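Local coordinates for protein VP2 (Human bocavirus 3, PDB 5US7) that builds the icosahedral T=1 shell of the virus, with 60 copies of the chain assembling around the space for the genome, at residues W95-F100 against P167-P172; I158-E163 against F238-D243; I194-E199 against L215-F220. All blocks are in the same frame, centred on the assembly; numbering follows the deposited sequence.

In the fold
Interactions 1 and 2 belong to the jelly-roll core, and interaction 3 lies among loops outside it. Interaction 1 sets strand 96-98 against the loop that follows strand 156-160. Interaction 2 starts from that same strand and reaches strand 236-248 in the facing sheet. Their centres are about 12 Å apart, and Trp-95 touches Phe-159. Interaction 3 is linked to interaction 1 by packing of Phe-220 on Pro-167, but does not touch interaction 2. Interactions 1 and 3 are buried and next to other subunits, whereas interaction 2 is partly buried within one chain. Aromatic rings take part in 1 and 2, joined by an amide-methyl contact in 1 and a cysteine sulfur in 2; aliphatic groups carry 3.

Interaction 1 of 3, residues W95-F100 against P167-P172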
loop_
_atom_site.group_PDB
_atom_site.type_symbol
_atom_site.label_atom_id
_atom_site.label_comp_id
_atom_site.label_asym_id
_atom_site.label_seq_id
_atom_site.Cartn_x
_atom_site.Cartn_y
_atom_site.Cartn_z
ATOM N N TRP A 95 -9.678 98.224 37.216
ATOM C CA TRP A 95 -9.901 97.497 35.981
ATOM C C TRP A 95 -10.526 98.368 34.906
ATOM O O TRP A 95 -11.277 99.304 35.185
ATOM C CB TRP A 95 -10.798 96.301 36.249
ATOM C CG TRP A 95 -10.145 95.293 37.089
ATOM C CD1 TRP A 95 -10.119 95.260 38.439
ATOM C CD2 TRP A 95 -9.449 94.134 36.645
ATOM N NE1 TRP A 95 -9.427 94.166 38.872
ATOM C CE2 TRP A 95 -9.007 93.455 37.783
ATOM C CE3 TRP A 95 -9.146 93.609 35.392
ATOM C CZ2 TRP A 95 -8.284 92.282 37.708
ATOM C CZ3 TRP A 95 -8.432 92.447 35.324
ATOM C CH2 TRP A 95 -8.011 91.795 36.469
ATOM N N SER A 96 -10.207 98.036 33.662
ATOM C CA SER A 96 -10.821 98.591 32.473
ATOM C C SER A 96 -11.437 97.441 31.697
ATOM O O SER A 96 -11.131 96.277 31.950
ATOM C CB SER A 96 -9.801 99.317 31.602
ATOM O OG SER A 96 -9.231 100.412 32.283
ATOM N N TYR A 97 -12.316 97.755 30.757
ATOM C CA TYR A 97 -13.029 96.695 30.067
ATOM C C TYR A 97 -13.252 97.060 28.610
ATOM O O TYR A 97 -13.241 98.230 28.228
ATOM C CB TYR A 97 -14.356 96.392 30.764
ATOM C CG TYR A 97 -15.326 97.531 30.748
ATOM C CD1 TYR A 97 -16.298 97.614 29.776
ATOM C CD2 TYR A 97 -15.255 98.535 31.687
ATOM C CE1 TYR A 97 -17.174 98.647 29.750
ATOM C CE2 TYR A 97 -16.130 99.576 31.665
ATOM C CZ TYR A 97 -17.088 99.627 30.694
ATOM O OH TYR A 97 -17.973 100.671 30.667
ATOM N N PHE A 98 -13.440 96.028 27.799
ATOM C CA PHE A 98 -13.744 96.162 26.385
ATOM C C PHE A 98 -15.249 96.078 26.196
ATOM O O PHE A 98 -15.886 95.148 26.697
ATOM C CB PHE A 98 -13.080 95.054 25.573
ATOM C CG PHE A 98 -11.597 95.004 25.698
ATOM C CD1 PHE A 98 -10.794 95.809 24.925
ATOM C CD2 PHE A 98 -11.002 94.122 26.568
ATOM C CE1 PHE A 98 -9.435 95.749 25.035
ATOM C CE2 PHE A 98 -9.639 94.059 26.678
ATOM C CZ PHE A 98 -8.857 94.873 25.908
ATOM N N ASN A 99 -15.812 97.026 25.458
ATOM C CA ASN A 99 -17.240 97.041 25.162
ATOM C C ASN A 99 -17.424 96.942 23.656
ATOM O O ASN A 99 -17.156 97.901 22.929
ATOM C CB ASN A 99 -17.889 98.304 25.712
ATOM C CG ASN A 99 -19.387 98.262 25.629
ATOM O OD1 ASN A 99 -19.986 97.192 25.644
ATOM N ND2 ASN A 99 -20.008 99.427 25.555
ATOM N N PHE A 100 -17.904 95.793 23.194
ATOM C CA PHE A 100 -18.097 95.532 21.777
ATOM C C PHE A 100 -19.516 95.787 21.311
ATOM O O PHE A 100 -19.845 95.455 20.172
ATOM C CB PHE A 100 -17.706 94.101 21.440
ATOM C CG PHE A 100 -16.267 93.815 21.651
ATOM C CD1 PHE A 100 -15.336 94.207 20.719
ATOM C CD2 PHE A 100 -15.842 93.145 22.770
ATOM C CE1 PHE A 100 -14.010 93.947 20.907
ATOM C CE2 PHE A 100 -14.518 92.879 22.960
ATOM C CZ PHE A 100 -13.600 93.282 22.027
ATOM N N PRO A 167 -20.963 92.292 38.478
ATOM C CA PRO A 167 -21.846 93.259 37.824
ATOM C C PRO A 167 -21.421 93.506 36.385
ATOM O O PRO A 167 -20.236 93.496 36.055
ATOM C CB PRO A 167 -21.693 94.508 38.689
ATOM C CG PRO A 167 -21.355 93.975 40.014
ATOM C CD PRO A 167 -20.498 92.780 39.781
ATOM N N ASN A 168 -22.408 93.732 35.522
ATOM C CA ASN A 168 -22.214 93.540 34.092
ATOM C C ASN A 168 -21.400 94.634 33.418
ATOM O O ASN A 168 -20.896 94.403 32.314
ATOM C CB ASN A 168 -23.566 93.430 33.396
ATOM C CG ASN A 168 -24.384 94.682 33.537
ATOM O OD1 ASN A 168 -24.083 95.538 34.366
ATOM N ND2 ASN A 168 -25.422 94.805 32.726
ATOM N N ALA A 169 -21.258 95.799 34.037
ATOM C CA ALA A 169 -20.651 96.966 33.366
ATOM C C ALA A 169 -21.479 97.230 32.108
ATOM O O ALA A 169 -22.716 97.157 32.169
ATOM C CB ALA A 169 -19.182 96.734 33.110
ATOM N N THR A 170 -20.837 97.525 30.979
ATOM C CA THR A 170 -21.499 97.581 29.682
ATOM C C THR A 170 -22.722 98.489 29.764
ATOM O O THR A 170 -22.579 99.693 29.983
ATOM C CB THR A 170 -21.847 96.169 29.210
ATOM O OG1 THR A 170 -20.659 95.371 29.250
ATOM C CG2 THR A 170 -22.335 96.174 27.761
ATOM N N HIS A 171 -23.915 97.921 29.605
ATOM C CA HIS A 171 -25.197 98.602 29.479
ATOM C C HIS A 171 -25.266 99.279 28.118
ATOM O O HIS A 171 -24.241 99.715 27.583
ATOM C CB HIS A 171 -25.396 99.603 30.620
ATOM C CG HIS A 171 -26.740 100.259 30.633
ATOM N ND1 HIS A 171 -27.018 101.396 29.911
ATOM C CD2 HIS A 171 -27.884 99.929 31.273
ATOM C CE1 HIS A 171 -28.274 101.748 30.113
ATOM N NE2 HIS A 171 -28.822 100.873 30.935
ATOM N N PRO A 172 -26.451 99.393 27.533
ATOM C CA PRO A 172 -26.555 99.937 26.180
ATOM C C PRO A 172 -26.368 101.441 26.149
ATOM O O PRO A 172 -26.449 102.133 27.163
ATOM C CB PRO A 172 -27.974 99.552 25.762
ATOM C CG PRO A 172 -28.268 98.360 26.558
ATOM C CD PRO A 172 -27.646 98.617 27.886
#
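Tyr-97 has CG placed between its backbone N and its carbonyl carbon (chi1 64°), and this turns the ring toward Ala-169. Asn-99 takes another course: CG is trans to the backbone N (chi1 -171°), which carries the amide to Thr-170. The methyl of Ala-169 sits over the centre of the Tyr-97 ring. Ala-169 CB is 4.2 Å from the centroid of the Tyr-97 ring and only 6° off the ring normal, a clear CH-pi contact. Beside it, the loop backbone comes close to the ring, with Thr-170 N 4.0 Å from Tyr-97 CE1. Further along, Asn-99 OD1 meets the methyl of Thr-170, at 3.3 Å from CG2. The hydroxyl of Thr-170 is turned to its own loop, where OG1 donates to Asn-168 O over 3.2 Å, tilted from the carbonyl plane. It also has a weak bond with Thr-444 OG1, which bonds Asn-168 O as well. No hydrogen bond joins the two segments directly. The polar ends meet Asp-176 instead: OD1 takes a bond from Asn-99 ND2, and OD2 has a weak bond with Tyr-97 OH. One carboxylate thus holds the Asn-99 amide and, more weakly, the Tyr-97 hydroxyl. Val-264 of a neighbouring subunit also packs on Tyr-97. Strand 96-98 pairs antiparallel with strands 185-190 and 445-449. The loop after strand 156-160 thus lies against the side chains of an inner strand of the parvovirus jelly roll.

Interaction 2 of 3, residues I158-E163 against F238-D243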
loop_
_atom_site.group_PDB
_atom_site.type_symbol
_atom_site.label_atom_id
_atom_site.label_comp_id
_atom_site.label_asym_id
_atom_site.label_seq_id
_atom_site.Cartn_x
_atom_site.Cartn_y
_atom_site.Cartn_z
ATOM N N ILE A 158 -5.733 90.080 32.448
ATOM C CA ILE A 158 -6.867 89.984 31.543
ATOM C C ILE A 158 -7.833 88.955 32.087
ATOM O O ILE A 158 -7.478 87.784 32.246
ATOM C CB ILE A 158 -6.444 89.621 30.117
ATOM C CG1 ILE A 158 -5.643 90.766 29.520
ATOM C CG2 ILE A 158 -7.656 89.360 29.277
ATOM C CD1 ILE A 158 -5.057 90.458 28.193
ATOM N N PHE A 159 -9.054 89.385 32.354
ATOM C CA PHE A 159 -10.087 88.537 32.913
ATOM C C PHE A 159 -11.343 88.654 32.070
ATOM O O PHE A 159 -11.823 89.761 31.823
ATOM C CB PHE A 159 -10.369 88.925 34.359
ATOM C CG PHE A 159 -11.549 88.246 34.934
ATOM C CD1 PHE A 159 -11.499 86.912 35.252
ATOM C CD2 PHE A 159 -12.707 88.946 35.180
ATOM C CE1 PHE A 159 -12.586 86.285 35.774
ATOM C CE2 PHE A 159 -13.795 88.321 35.707
ATOM C CZ PHE A 159 -13.736 86.990 36.006
ATOM N N CYS A 160 -11.863 87.522 31.620
ATOM C CA CYS A 160 -13.142 87.464 30.927
ATOM C C CYS A 160 -14.155 86.843 31.870
ATOM O O CYS A 160 -14.036 85.665 32.219
ATOM C CB CYS A 160 -13.048 86.656 29.642
ATOM S SG CYS A 160 -14.590 86.601 28.719
ATOM N N ASP A 161 -15.136 87.633 32.293
ATOM C CA ASP A 161 -16.127 87.140 33.238
ATOM C C ASP A 161 -16.852 85.927 32.674
ATOM O O ASP A 161 -16.572 84.792 33.065
ATOM C CB ASP A 161 -17.116 88.253 33.574
ATOM C CG ASP A 161 -18.059 87.882 34.690
ATOM O OD1 ASP A 161 -17.925 86.778 35.258
ATOM O OD2 ASP A 161 -18.932 88.709 35.013
ATOM N N GLY A 162 -17.769 86.155 31.747
ATOM C CA GLY A 162 -18.350 85.102 30.941
ATOM C C GLY A 162 -19.432 84.271 31.601
ATOM O O GLY A 162 -20.292 83.725 30.906
ATOM N N GLU A 163 -19.424 84.169 32.926
ATOM C CA GLU A 163 -20.560 83.623 33.655
ATOM C C GLU A 163 -21.417 84.701 34.285
ATOM O O GLU A 163 -22.428 84.379 34.912
ATOM C CB GLU A 163 -20.105 82.640 34.734
ATOM C CG GLU A 163 -19.487 81.370 34.191
ATOM C CD GLU A 163 -17.996 81.494 33.986
ATOM O OE1 GLU A 163 -17.452 82.576 34.275
ATOM O OE2 GLU A 163 -17.369 80.512 33.536
ATOM N N PHE A 238 -10.634 84.625 23.279
ATOM C CA PHE A 238 -11.876 84.288 23.945
ATOM C C PHE A 238 -12.922 83.961 22.899
ATOM O O PHE A 238 -12.928 84.535 21.812
ATOM C CB PHE A 238 -12.360 85.436 24.818
ATOM C CG PHE A 238 -11.356 85.881 25.826
ATOM C CD1 PHE A 238 -11.224 85.227 27.028
ATOM C CD2 PHE A 238 -10.530 86.948 25.562
ATOM C CE1 PHE A 238 -10.295 85.638 27.945
ATOM C CE2 PHE A 238 -9.606 87.357 26.477
ATOM C CZ PHE A 238 -9.490 86.703 27.669
ATOM N N ASN A 239 -13.806 83.035 23.233
ATOM C CA ASN A 239 -14.896 82.651 22.356
ATOM C C ASN A 239 -16.222 82.901 23.047
ATOM O O ASN A 239 -16.336 82.783 24.266
ATOM C CB ASN A 239 -14.796 81.191 21.958
ATOM C CG ASN A 239 -13.688 80.942 20.979
ATOM O OD1 ASN A 239 -13.835 81.199 19.791
ATOM N ND2 ASN A 239 -12.563 80.444 21.470
ATOM N N PHE A 240 -17.224 83.253 22.256
ATOM C CA PHE A 240 -18.552 83.498 22.781
ATOM C C PHE A 240 -19.573 82.941 21.811
ATOM O O PHE A 240 -19.372 82.957 20.597
ATOM C CB PHE A 240 -18.815 84.980 22.994
ATOM C CG PHE A 240 -17.820 85.644 23.879
ATOM C CD1 PHE A 240 -17.885 85.499 25.246
ATOM C CD2 PHE A 240 -16.830 86.436 23.345
ATOM C CE1 PHE A 240 -16.974 86.114 26.056
ATOM C CE2 PHE A 240 -15.923 87.056 24.154
ATOM C CZ PHE A 240 -15.995 86.895 25.508
ATOM N N ASN A 241 -20.671 82.446 22.359
ATOM C CA ASN A 241 -21.788 81.975 21.566
ATOM C C ASN A 241 -23.039 82.732 21.970
ATOM O O ASN A 241 -23.158 83.211 23.099
ATOM C CB ASN A 241 -21.988 80.481 21.737
ATOM C CG ASN A 241 -20.864 79.685 21.134
ATOM O OD1 ASN A 241 -20.168 80.161 20.242
ATOM N ND2 ASN A 241 -20.672 78.468 21.618
ATOM N N PHE A 242 -23.968 82.846 21.033
ATOM C CA PHE A 242 -25.182 83.618 21.223
ATOM C C PHE A 242 -26.388 82.699 21.165
ATOM O O PHE A 242 -26.517 81.898 20.235
ATOM C CB PHE A 242 -25.315 84.689 20.152
ATOM C CG PHE A 242 -24.266 85.746 20.210
ATOM C CD1 PHE A 242 -24.477 86.904 20.913
ATOM C CD2 PHE A 242 -23.065 85.575 19.566
ATOM C CE1 PHE A 242 -23.519 87.876 20.951
ATOM C CE2 PHE A 242 -22.102 86.542 19.611
ATOM C CZ PHE A 242 -22.328 87.692 20.301
ATOM N N ASP A 243 -27.260 82.809 22.163
ATOM C CA ASP A 243 -28.620 82.307 22.021
ATOM C C ASP A 243 -29.456 83.319 21.254
ATOM O O ASP A 243 -29.930 83.048 20.146
ATOM C CB ASP A 243 -29.222 82.032 23.400
ATOM C CG ASP A 243 -30.612 81.427 23.329
ATOM O OD1 ASP A 243 -31.098 81.143 22.215
ATOM O OD2 ASP A 243 -31.222 81.234 24.401
#
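Cys-160 lies between two phenylalanines of the other strand, Phe-238 and Phe-240, and meets each differently. Its SG is trans to the backbone N (chi1 -178°), sending the sulfur toward Phe-240. Cys-160 SG is 3.5 Å from Phe-240 CZ, at the edge of the ring; the line from SG to the centroid is 79° off the normal. Toward Phe-238 the sulfur stands obliquely: Cys-160 SG is 4.6 Å from the centroid of the Phe-238 ring, 35° off the normal. Both are sulfur-aromatic contacts. Cys-160 CB also takes part, 3.4 Å from Phe-238 CE1. The two ring planes are only roughly parallel, and the sulfur lies between them. Ile-158 closes the other end: its CG2 touches the Phe-238 ring edge, 3.6 Å from CZ, and the two side chains slant across each other. The contact is apolar, with no hydrogen bond between the segments. The strand portions run in nearly the same direction with axes 10.0 Å apart. Strand 156-160 is held between strands 228-230 and 445-449, while strand 236-248 pairs with 119-138, so the contact joins the two facing sheets of the jelly roll. Ile-445 packs on both Cys-160 and Phe-238.

Interaction 3 of 3, residues I194-E199 against L215-F220; sequences IPTIHE and LQIPFF
Pro-218 O lies 3.9 Å from Pro-195 CB across the contact, and it accepts a hydrogen bond from His-512 NE2 of a third subunit. The two prolines form the centre of the contact, with their CA atoms 6.1 Å apart. The carbonyl oxygen of Pro-195 lies beside the other proline ring: O is 3.7 Å from Pro-218 CD. This is a van der Waals contact of a carbonyl with a ring methylene. Ile-217 supplies the rest of the surface, and its two branches divide the work. CG2 goes to Pro-195, reaching 3.7 Å from CB. The longer branch is extended (chi2 175°), and Ile-217 CD1 lies 3.6 Å from Thr-196 CG2. The gamma methyl of Thr-196 also rests 3.9 Å from Ile-217 CG1, so the methyl touches both carbons of this branch. The Thr-196 and Ile-217 side chains cross at about a right angle. Thr-196 has OG1 trans to its backbone N (chi1 -170°), and this leaves the methyl between N and the carbonyl carbon as the group that meets the isoleucine. Several polar groups of 215-220 bond to other chains, while Phe-220 N bonds to Tyr-193 OH of its own chain. Ile-217 O bonds to Arg-489 NE of a second subunit, and Phe-219 N to Asn-487 OD1 of that same subunit. Both partners belong to the probable nuclear localization signal, which is thought to be hidden on the inner surface after assembly. The chemistry is thus split: within the chain the two loops meet through buried aliphatic groups and no hydrogen bond, so shape sets their fit, while several backbone polar groups beside the apolar patch are satisfied across subunit interfaces.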
loop_
_atom_site.group_PDB
_atom_site.type_symbol
_atom_site.label_atom_id
_atom_site.label_comp_id
_atom_site.label_asym_id
_atom_site.label_seq_id
_atom_site.Cartn_x
_atom_site.Cartn_y
_atom_site.Cartn_z
ATOM N N ILE A 194 -22.727 99.886 40.712
ATOM C CA ILE A 194 -23.533 100.453 41.788
ATOM C C ILE A 194 -23.803 99.338 42.792
ATOM O O ILE A 194 -24.540 98.395 42.468
ATOM C CB ILE A 194 -24.837 101.050 41.256
ATOM C CG1 ILE A 194 -24.526 102.213 40.332
ATOM C CG2 ILE A 194 -25.672 101.540 42.390
ATOM C CD1 ILE A 194 -25.703 102.710 39.568
ATOM N N PRO A 195 -23.220 99.382 43.988
ATOM C CA PRO A 195 -23.493 98.322 44.958
ATOM C C PRO A 195 -24.896 98.380 45.532
ATOM O O PRO A 195 -25.444 97.332 45.888
ATOM C CB PRO A 195 -22.428 98.561 46.031
ATOM C CG PRO A 195 -22.171 100.009 45.958
ATOM C CD PRO A 195 -22.307 100.398 44.525
ATOM N N THR A 196 -25.495 99.561 45.628
ATOM C CA THR A 196 -26.837 99.713 46.179
ATOM C C THR A 196 -27.310 101.129 45.889
ATOM O O THR A 196 -26.571 101.949 45.336
ATOM C CB THR A 196 -26.861 99.445 47.680
ATOM O OG1 THR A 196 -28.218 99.383 48.128
ATOM C CG2 THR A 196 -26.159 100.569 48.410
ATOM N N ILE A 197 -28.537 101.422 46.294
ATOM C CA ILE A 197 -29.059 102.779 46.202
ATOM C C ILE A 197 -28.445 103.605 47.321
ATOM O O ILE A 197 -28.293 103.128 48.449
ATOM C CB ILE A 197 -30.595 102.778 46.277
ATOM C CG1 ILE A 197 -31.183 101.948 45.146
ATOM C CG2 ILE A 197 -31.135 104.177 46.126
ATOM C CD1 ILE A 197 -31.579 100.575 45.547
ATOM N N HIS A 198 -28.064 104.844 47.015
ATOM C CA HIS A 198 -27.459 105.682 48.043
ATOM C C HIS A 198 -28.502 106.157 49.044
ATOM O O HIS A 198 -28.283 106.086 50.256
ATOM C CB HIS A 198 -26.737 106.857 47.405
ATOM C CG HIS A 198 -25.980 107.692 48.383
ATOM N ND1 HIS A 198 -26.569 108.702 49.110
ATOM C CD2 HIS A 198 -24.687 107.649 48.776
ATOM C CE1 HIS A 198 -25.665 109.258 49.896
ATOM N NE2 HIS A 198 -24.516 108.636 49.713
ATOM N N GLU A 199 -29.641 106.631 48.558
ATOM C CA GLU A 199 -30.841 106.636 49.373
ATOM C C GLU A 199 -31.151 105.197 49.744
ATOM O O GLU A 199 -30.674 104.271 49.095
ATOM C CB GLU A 199 -32.000 107.247 48.594
ATOM C CG GLU A 199 -31.841 108.719 48.329
ATOM C CD GLU A 199 -31.916 109.509 49.601
ATOM O OE1 GLU A 199 -32.789 109.169 50.414
ATOM O OE2 GLU A 199 -31.111 110.444 49.801
ATOM N N LEU A 215 -25.966 97.469 55.579
ATOM C CA LEU A 215 -25.075 96.475 56.138
ATOM C C LEU A 215 -25.017 95.253 55.240
ATOM O O LEU A 215 -24.006 94.547 55.209
ATOM C CB LEU A 215 -25.564 96.152 57.541
ATOM C CG LEU A 215 -24.594 95.568 58.524
ATOM C CD1 LEU A 215 -23.481 96.567 58.667
ATOM C CD2 LEU A 215 -25.340 95.486 59.797
ATOM N N GLN A 216 -26.090 95.007 54.503
ATOM C CA GLN A 216 -26.061 94.139 53.338
ATOM C C GLN A 216 -25.693 94.956 52.117
ATOM O O GLN A 216 -26.503 95.752 51.641
ATOM C CB GLN A 216 -27.426 93.513 53.094
ATOM C CG GLN A 216 -27.826 92.353 53.924
ATOM C CD GLN A 216 -29.247 91.975 53.614
ATOM O OE1 GLN A 216 -30.100 92.839 53.444
ATOM N NE2 GLN A 216 -29.485 90.693 53.414
ATOM N N ILE A 217 -24.554 94.654 51.522
ATOM C CA ILE A 217 -24.072 95.329 50.323
ATOM C C ILE A 217 -22.930 94.468 49.830
ATOM O O ILE A 217 -22.040 94.107 50.607
ATOM C CB ILE A 217 -23.561 96.758 50.579
ATOM C CG1 ILE A 217 -24.671 97.793 50.671
ATOM C CG2 ILE A 217 -22.601 97.174 49.503
ATOM C CD1 ILE A 217 -24.155 99.157 51.028
ATOM N N PRO A 218 -22.917 94.121 48.559
ATOM C CA PRO A 218 -21.834 93.309 48.037
ATOM C C PRO A 218 -20.632 94.170 47.730
ATOM O O PRO A 218 -20.738 95.367 47.467
ATOM C CB PRO A 218 -22.438 92.706 46.772
ATOM C CG PRO A 218 -23.402 93.704 46.343
ATOM C CD PRO A 218 -23.979 94.318 47.569
ATOM N N PHE A 219 -19.471 93.547 47.794
ATOM C CA PHE A 219 -18.244 94.172 47.350
ATOM C C PHE A 219 -17.525 93.161 46.485
ATOM O O PHE A 219 -17.147 92.092 46.963
ATOM C CB PHE A 219 -17.396 94.625 48.534
ATOM C CG PHE A 219 -16.064 95.149 48.146
ATOM C CD1 PHE A 219 -15.957 96.300 47.407
ATOM C CD2 PHE A 219 -14.917 94.537 48.580
ATOM C CE1 PHE A 219 -14.735 96.790 47.052
ATOM C CE2 PHE A 219 -13.696 95.034 48.240
ATOM C CZ PHE A 219 -13.603 96.157 47.471
ATOM N N PHE A 220 -17.372 93.482 45.212
ATOM C CA PHE A 220 -16.811 92.559 44.250
ATOM C C PHE A 220 -15.405 92.984 43.883
ATOM O O PHE A 220 -15.117 94.172 43.739
ATOM C CB PHE A 220 -17.671 92.482 42.999
ATOM C CG PHE A 220 -19.019 91.912 43.243
ATOM C CD1 PHE A 220 -19.210 90.554 43.256
ATOM C CD2 PHE A 220 -20.096 92.735 43.463
ATOM C CE1 PHE A 220 -20.446 90.030 43.479
ATOM C CE2 PHE A 220 -21.330 92.212 43.682
ATOM C CZ PHE A 220 -21.506 90.858 43.697
#